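Local coordinates for solute-binding periplasmic protein of iron/siderophore ABC transporter (Yersinia pestis, PDB 6B2Y), which probably binds a chelated iron complex in the periplasm and hands it to an ABC transporter for iron uptake, at residues R64-V69 with K76-I81; S70-N75 with P174-L179. One frame throughout, in Å; residues are numbered along the deposited sequence.

Contacts 1 and 2 hold helix 66-70 and the loop after it from two directions, a worked example of how one chain fixes a short helix beside a parallel sheet. Contact 1 sets helix 66-70 against the loop that leads into strand 81-85; contact 2 sets the residues just after that helix against helix 168-182. Both are buried, and neither has a hydrogen bond between its segments. Both are apolar, but contact 1 adds an aromatic ring with a carbonyl at its edge, while contact 2 is aliphatic packing around a bent methionine. The segments alternate along the chain, and the salt bridge R80–E73 together with A68 packing on L179 and M176 joins them.

Contact 1: residues R64-V69 with K76-I81; sequences RLFYAV and KPLDRI
P77 opens the contact by lying side by side with F66, the two side chains pointing the same way. Its CB comes to 4.2 Å from F66 CZ, while its carbonyl O meets the ring at the edge, in the ring plane, 3.8 Å from F66 CE1. The ring extends this far because its CG is anti to the backbone N (chi1 172°), carrying it from the helix over to the loop. L78 crosses the phenylalanine at about a right angle, and its CD2 methyl approaches F66 CE1 obliquely at 3.7 Å. Proline and leucine thus both meet the same ring. Two overlapping type I turns, K76 to D79 and L78 to I81, shape the loop. R80 faces other partners: its guanidinium forms a salt bridge with E73 and bonds to the carbonyls of V55 and L183. At I81 the chain enters its strand, and CD1 reaches V69 CG1 tip to tip at 4.1 Å. V69 and I81 also both touch L60 of strand 58-60, and V69 touches I134 of strand 132-136. F66 meets the rings of F88 and Y99, the latter edge-to-face, placing the contact between the parallel sheet and the helices 87-91 and 93-102.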
loop_
_atom_site.group_PDB
_atom_site.type_symbol
_atom_site.label_atom_id
_atom_site.label_comp_id
_atom_site.label_asym_id
_atom_site.label_seq_id
_atom_site.Cartn_x
_atom_site.Cartn_y
_atom_site.Cartn_z
ATOM N N ARG A 64 6.192 0.967 -7.145
ATOM C CA ARG A 64 5.854 0.441 -5.833
ATOM C C ARG A 64 5.378 -1.009 -5.884
ATOM O O ARG A 64 5.148 -1.604 -4.830
ATOM C CB ARG A 64 4.835 1.366 -5.170
ATOM C CG ARG A 64 5.515 2.671 -4.668
ATOM C CD ARG A 64 4.515 3.735 -4.283
ATOM N NE ARG A 64 3.843 4.292 -5.451
ATOM C CZ ARG A 64 2.840 5.164 -5.390
ATOM N NH1 ARG A 64 2.385 5.581 -4.215
ATOM N NH2 ARG A 64 2.290 5.622 -6.506
ATOM N N LEU A 65 5.294 -1.619 -7.069
ATOM C CA LEU A 65 5.136 -3.072 -7.124
ATOM C C LEU A 65 6.354 -3.789 -6.565
ATOM O O LEU A 65 6.304 -5.003 -6.340
ATOM C CB LEU A 65 4.850 -3.518 -8.564
ATOM C CG LEU A 65 3.420 -3.150 -8.975
ATOM C CD1 LEU A 65 3.148 -3.408 -10.458
ATOM C CD2 LEU A 65 2.397 -3.883 -8.083
ATOM N N PHE A 66 7.445 -3.063 -6.313
ATOM C CA PHE A 66 8.578 -3.650 -5.623
ATOM C C PHE A 66 8.180 -4.238 -4.276
ATOM O O PHE A 66 8.743 -5.256 -3.860
ATOM C CB PHE A 66 9.672 -2.599 -5.444
ATOM C CG PHE A 66 10.805 -3.057 -4.568
ATOM C CD1 PHE A 66 11.638 -4.084 -4.976
ATOM C CD2 PHE A 66 11.026 -2.469 -3.331
ATOM C CE1 PHE A 66 12.676 -4.515 -4.171
ATOM C CE2 PHE A 66 12.064 -2.900 -2.524
ATOM C CZ PHE A 66 12.884 -3.929 -2.950
ATOM N N TYR A 67 7.213 -3.630 -3.577
ATOM C CA TYR A 67 6.800 -4.203 -2.295
ATOM C C TYR A 67 6.370 -5.651 -2.481
ATOM O O TYR A 67 6.776 -6.533 -1.718
ATOM C CB TYR A 67 5.654 -3.410 -1.667
ATOM C CG TYR A 67 5.889 -1.937 -1.476
ATOM C CD1 TYR A 67 7.078 -1.439 -0.928
ATOM C CD2 TYR A 67 4.891 -1.025 -1.817
ATOM C CE1 TYR A 67 7.258 -0.066 -0.753
ATOM C CE2 TYR A 67 5.070 0.336 -1.653
ATOM C CZ TYR A 67 6.257 0.805 -1.119
ATOM O OH TYR A 67 6.396 2.160 -0.961
ATOM N N ALA A 68 5.550 -5.912 -3.498
ATOM C CA ALA A 68 5.057 -7.270 -3.707
ATOM C C ALA A 68 6.181 -8.203 -4.123
ATOM O O ALA A 68 6.282 -9.330 -3.622
ATOM C CB ALA A 68 3.936 -7.267 -4.750
ATOM N N VAL A 69 7.063 -7.732 -5.005
ATOM C CA VAL A 69 8.152 -8.573 -5.486
ATOM C C VAL A 69 9.143 -8.863 -4.367
ATOM O O VAL A 69 9.681 -9.977 -4.287
ATOM C CB VAL A 69 8.812 -7.903 -6.707
ATOM C CG1 VAL A 69 10.144 -8.583 -7.079
ATOM C CG2 VAL A 69 7.861 -7.930 -7.876
ATOM N N LYS A 76 17.878 -11.463 -1.718
ATOM C CA LYS A 76 18.384 -10.796 -2.918
ATOM C C LYS A 76 17.275 -9.989 -3.582
ATOM O O LYS A 76 16.928 -10.219 -4.739
ATOM C CB LYS A 76 18.992 -11.816 -3.880
ATOM C CG LYS A 76 20.300 -12.418 -3.344
ATOM C CD LYS A 76 20.582 -13.797 -3.933
ATOM C CE LYS A 76 20.810 -13.719 -5.431
ATOM N NZ LYS A 76 21.770 -12.631 -5.760
ATOM N N PRO A 77 16.749 -8.975 -2.884
ATOM C CA PRO A 77 15.544 -8.280 -3.376
ATOM C C PRO A 77 15.714 -7.591 -4.716
ATOM O O PRO A 77 14.735 -7.443 -5.457
ATOM C CB PRO A 77 15.266 -7.258 -2.265
ATOM C CG PRO A 77 16.616 -7.062 -1.588
ATOM C CD PRO A 77 17.203 -8.435 -1.593
ATOM N N LEU A 78 16.922 -7.141 -5.055
ATOM C CA LEU A 78 17.111 -6.328 -6.253
ATOM C C LEU A 78 17.695 -7.098 -7.419
ATOM O O LEU A 78 17.782 -6.553 -8.525
ATOM C CB LEU A 78 18.011 -5.128 -5.931
ATOM C CG LEU A 78 17.428 -4.215 -4.851
ATOM C CD1 LEU A 78 18.361 -3.074 -4.510
ATOM C CD2 LEU A 78 16.060 -3.682 -5.278
ATOM N N ASP A 79 18.063 -8.361 -7.200
ATOM C CA ASP A 79 18.864 -9.121 -8.156
ATOM C C ASP A 79 18.228 -9.205 -9.546
ATOM O O ASP A 79 18.943 -9.228 -10.557
ATOM C CB ASP A 79 19.096 -10.519 -7.584
ATOM C CG ASP A 79 20.413 -11.109 -7.987
ATOM O OD1 ASP A 79 21.371 -11.000 -7.188
ATOM O OD2 ASP A 79 20.475 -11.719 -9.081
ATOM N N ARG A 80 16.898 -9.293 -9.632
ATOM C CA ARG A 80 16.239 -9.512 -10.914
ATOM C C ARG A 80 15.526 -8.279 -11.448
ATOM O O ARG A 80 14.845 -8.376 -12.466
ATOM C CB ARG A 80 15.232 -10.662 -10.822
ATOM C CG ARG A 80 15.833 -11.977 -10.425
ATOM C CD ARG A 80 14.887 -13.120 -10.768
ATOM N NE ARG A 80 13.841 -13.260 -9.758
ATOM C CZ ARG A 80 12.792 -14.067 -9.889
ATOM N NH1 ARG A 80 12.645 -14.783 -10.997
ATOM N NH2 ARG A 80 11.886 -14.136 -8.915
ATOM N N ILE A 81 15.650 -7.133 -10.785
ATOM C CA ILE A 81 15.017 -5.898 -11.245
ATOM C C ILE A 81 15.941 -5.214 -12.244
ATOM O O ILE A 81 16.993 -4.700 -11.862
ATOM C CB ILE A 81 14.702 -4.951 -10.083
ATOM C CG1 ILE A 81 13.939 -5.684 -8.986
ATOM C CG2 ILE A 81 13.922 -3.760 -10.606
ATOM C CD1 ILE A 81 12.712 -6.386 -9.478
#

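Contact 2: residues S70-N75 with P174-L179; sequences SLLEGN and PSMRLL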
loop_
_atom_site.group_PDB
_atom_site.type_symbol
_atom_site.label_atom_id
_atom_site.label_comp_id
_atom_site.label_asym_id
_atom_site.label_seq_id
_atom_site.Cartn_x
_atom_site.Cartn_y
_atom_site.Cartn_z
ATOM N N SER A 70 9.355 -7.904 -3.458
ATOM C CA SER A 70 10.286 -8.111 -2.345
ATOM C C SER A 70 9.915 -9.322 -1.491
ATOM O O SER A 70 10.807 -9.965 -0.914
ATOM C CB SER A 70 10.353 -6.859 -1.470
ATOM O OG SER A 70 9.198 -6.727 -0.642
ATOM N N LEU A 71 8.615 -9.654 -1.389
ATOM C CA LEU A 71 8.199 -10.792 -0.574
ATOM C C LEU A 71 8.617 -12.132 -1.162
ATOM O O LEU A 71 8.555 -13.145 -0.456
ATOM C CB LEU A 71 6.675 -10.779 -0.389
ATOM C CG LEU A 71 6.136 -9.550 0.351
ATOM C CD1 LEU A 71 4.616 -9.477 0.220
ATOM C CD2 LEU A 71 6.548 -9.545 1.822
ATOM N N LEU A 72 9.043 -12.168 -2.426
ATOM C CA LEU A 72 9.380 -13.412 -3.103
ATOM C C LEU A 72 10.875 -13.613 -3.267
ATOM O O LEU A 72 11.303 -14.735 -3.574
ATOM C CB LEU A 72 8.732 -13.461 -4.495
ATOM C CG LEU A 72 7.220 -13.249 -4.508
ATOM C CD1 LEU A 72 6.637 -13.244 -5.929
ATOM C CD2 LEU A 72 6.531 -14.285 -3.624
ATOM N N GLU A 73 11.670 -12.563 -3.066
ATOM C CA GLU A 73 13.068 -12.535 -3.478
ATOM C C GLU A 73 14.046 -12.834 -2.352
ATOM O O GLU A 73 15.257 -12.873 -2.605
ATOM C CB GLU A 73 13.387 -11.169 -4.086
ATOM C CG GLU A 73 12.639 -10.933 -5.384
ATOM C CD GLU A 73 12.966 -11.970 -6.438
ATOM O OE1 GLU A 73 13.816 -11.677 -7.318
ATOM O OE2 GLU A 73 12.366 -13.077 -6.388
ATOM N N GLY A 74 13.558 -13.027 -1.126
ATOM C CA GLY A 74 14.428 -13.429 -0.027
ATOM C C GLY A 74 15.524 -12.407 0.255
ATOM O O GLY A 74 15.281 -11.198 0.362
ATOM N N ASN A 75 16.752 -12.919 0.377
ATOM C CA ASN A 75 17.985 -12.178 0.641
ATOM C C ASN A 75 18.496 -11.372 -0.544
ATOM O O ASN A 75 19.508 -10.670 -0.389
ATOM C CB ASN A 75 19.086 -13.157 1.051
ATOM C CG ASN A 75 18.874 -13.713 2.429
ATOM O OD1 ASN A 75 18.199 -13.101 3.264
ATOM N ND2 ASN A 75 19.447 -14.887 2.685
ATOM N N PRO A 174 -4.843 -13.594 -4.459
ATOM C CA PRO A 174 -4.663 -13.995 -5.866
ATOM C C PRO A 174 -3.483 -13.305 -6.528
ATOM O O PRO A 174 -2.769 -13.949 -7.300
ATOM C CB PRO A 174 -5.993 -13.595 -6.513
ATOM C CG PRO A 174 -7.000 -13.765 -5.421
ATOM C CD PRO A 174 -6.249 -13.233 -4.180
ATOM N N SER A 175 -3.272 -12.004 -6.272
ATOM C CA SER A 175 -2.151 -11.320 -6.919
ATOM C C SER A 175 -0.818 -11.926 -6.493
ATOM O O SER A 175 0.108 -12.045 -7.303
ATOM C CB SER A 175 -2.167 -9.828 -6.588
ATOM O OG SER A 175 -3.255 -9.178 -7.221
ATOM N N MET A 176 -0.693 -12.302 -5.217
ATOM C CA MET A 176 0.564 -12.906 -4.774
ATOM C C MET A 176 0.757 -14.299 -5.362
ATOM O O MET A 176 1.882 -14.674 -5.707
ATOM C CB MET A 176 0.632 -12.972 -3.240
ATOM C CG MET A 176 0.779 -11.631 -2.515
ATOM S SD MET A 176 2.194 -10.656 -3.105
ATOM C CE MET A 176 3.524 -11.825 -2.774
ATOM N N ARG A 177 -0.317 -15.095 -5.491
ATOM C CA ARG A 177 -0.145 -16.396 -6.133
ATOM C C ARG A 177 0.292 -16.219 -7.583
ATOM O O ARG A 177 1.224 -16.897 -8.052
ATOM C CB ARG A 177 -1.440 -17.222 -6.066
ATOM C CG ARG A 177 -1.275 -18.620 -6.712
ATOM C CD ARG A 177 -2.511 -19.534 -6.506
ATOM N NE ARG A 177 -2.772 -19.755 -5.083
ATOM C CZ ARG A 177 -3.710 -19.106 -4.394
ATOM N NH1 ARG A 177 -4.497 -18.221 -4.989
ATOM N NH2 ARG A 177 -3.860 -19.333 -3.097
ATOM N N LEU A 178 -0.346 -15.286 -8.293
ATOM C CA LEU A 178 0.011 -14.997 -9.681
ATOM C C LEU A 178 1.471 -14.561 -9.819
ATOM O O LEU A 178 2.177 -14.996 -10.744
ATOM C CB LEU A 178 -0.922 -13.912 -10.225
ATOM C CG LEU A 178 -0.497 -13.196 -11.501
ATOM C CD1 LEU A 178 -0.627 -14.167 -12.673
ATOM C CD2 LEU A 178 -1.435 -12.010 -11.684
ATOM N N LEU A 179 1.931 -13.660 -8.949
ATOM C CA LEU A 179 3.336 -13.257 -8.983
ATOM C C LEU A 179 4.256 -14.440 -8.704
ATOM O O LEU A 179 5.307 -14.581 -9.346
ATOM C CB LEU A 179 3.600 -12.139 -7.967
ATOM C CG LEU A 179 3.132 -10.756 -8.414
ATOM C CD1 LEU A 179 3.289 -9.696 -7.305
ATOM C CD2 LEU A 179 3.866 -10.326 -9.689
#
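The loop that leaves helix 66-70 packs on helix 168-182 beside the parallel sheet, with L71 and L72 facing M176 and L179. M176 and L72 carry the contact between them. The methionine chain is bent at both chi2 (-54°) and chi3 (-58°), which brings the terminal methyl to the loop. There M176 CE lies 4.0 Å from L71 CD1, the two side chains crossing at about a right angle. The same methyl, M176 CE, is 4.0 Å from L72 CD2, but L72 and M176 slide past each other in opposite directions. One methyl therefore touches two consecutive leucines. The other branch of L72 works about one helical turn further on, where its CD1 packs 3.8 Å from L179 CB and equally close to L179 C, so this methyl rests on the helix backbone as well as on a side chain. Beyond the pair, L71 touches Y192 of helix 186-207 and L367 and F371 of helix 360-371, while L72 touches Q188 and A189. On the sheet side, L178 and L179 meet V162 of strand 159-162. The leucines and M176 thus join the loop before strand 81-85 to helix 168-182, which itself rests on strand 159-162, an arrangement consistent with an alpha/beta lobe in a periplasmic binding protein of the chelatase clan.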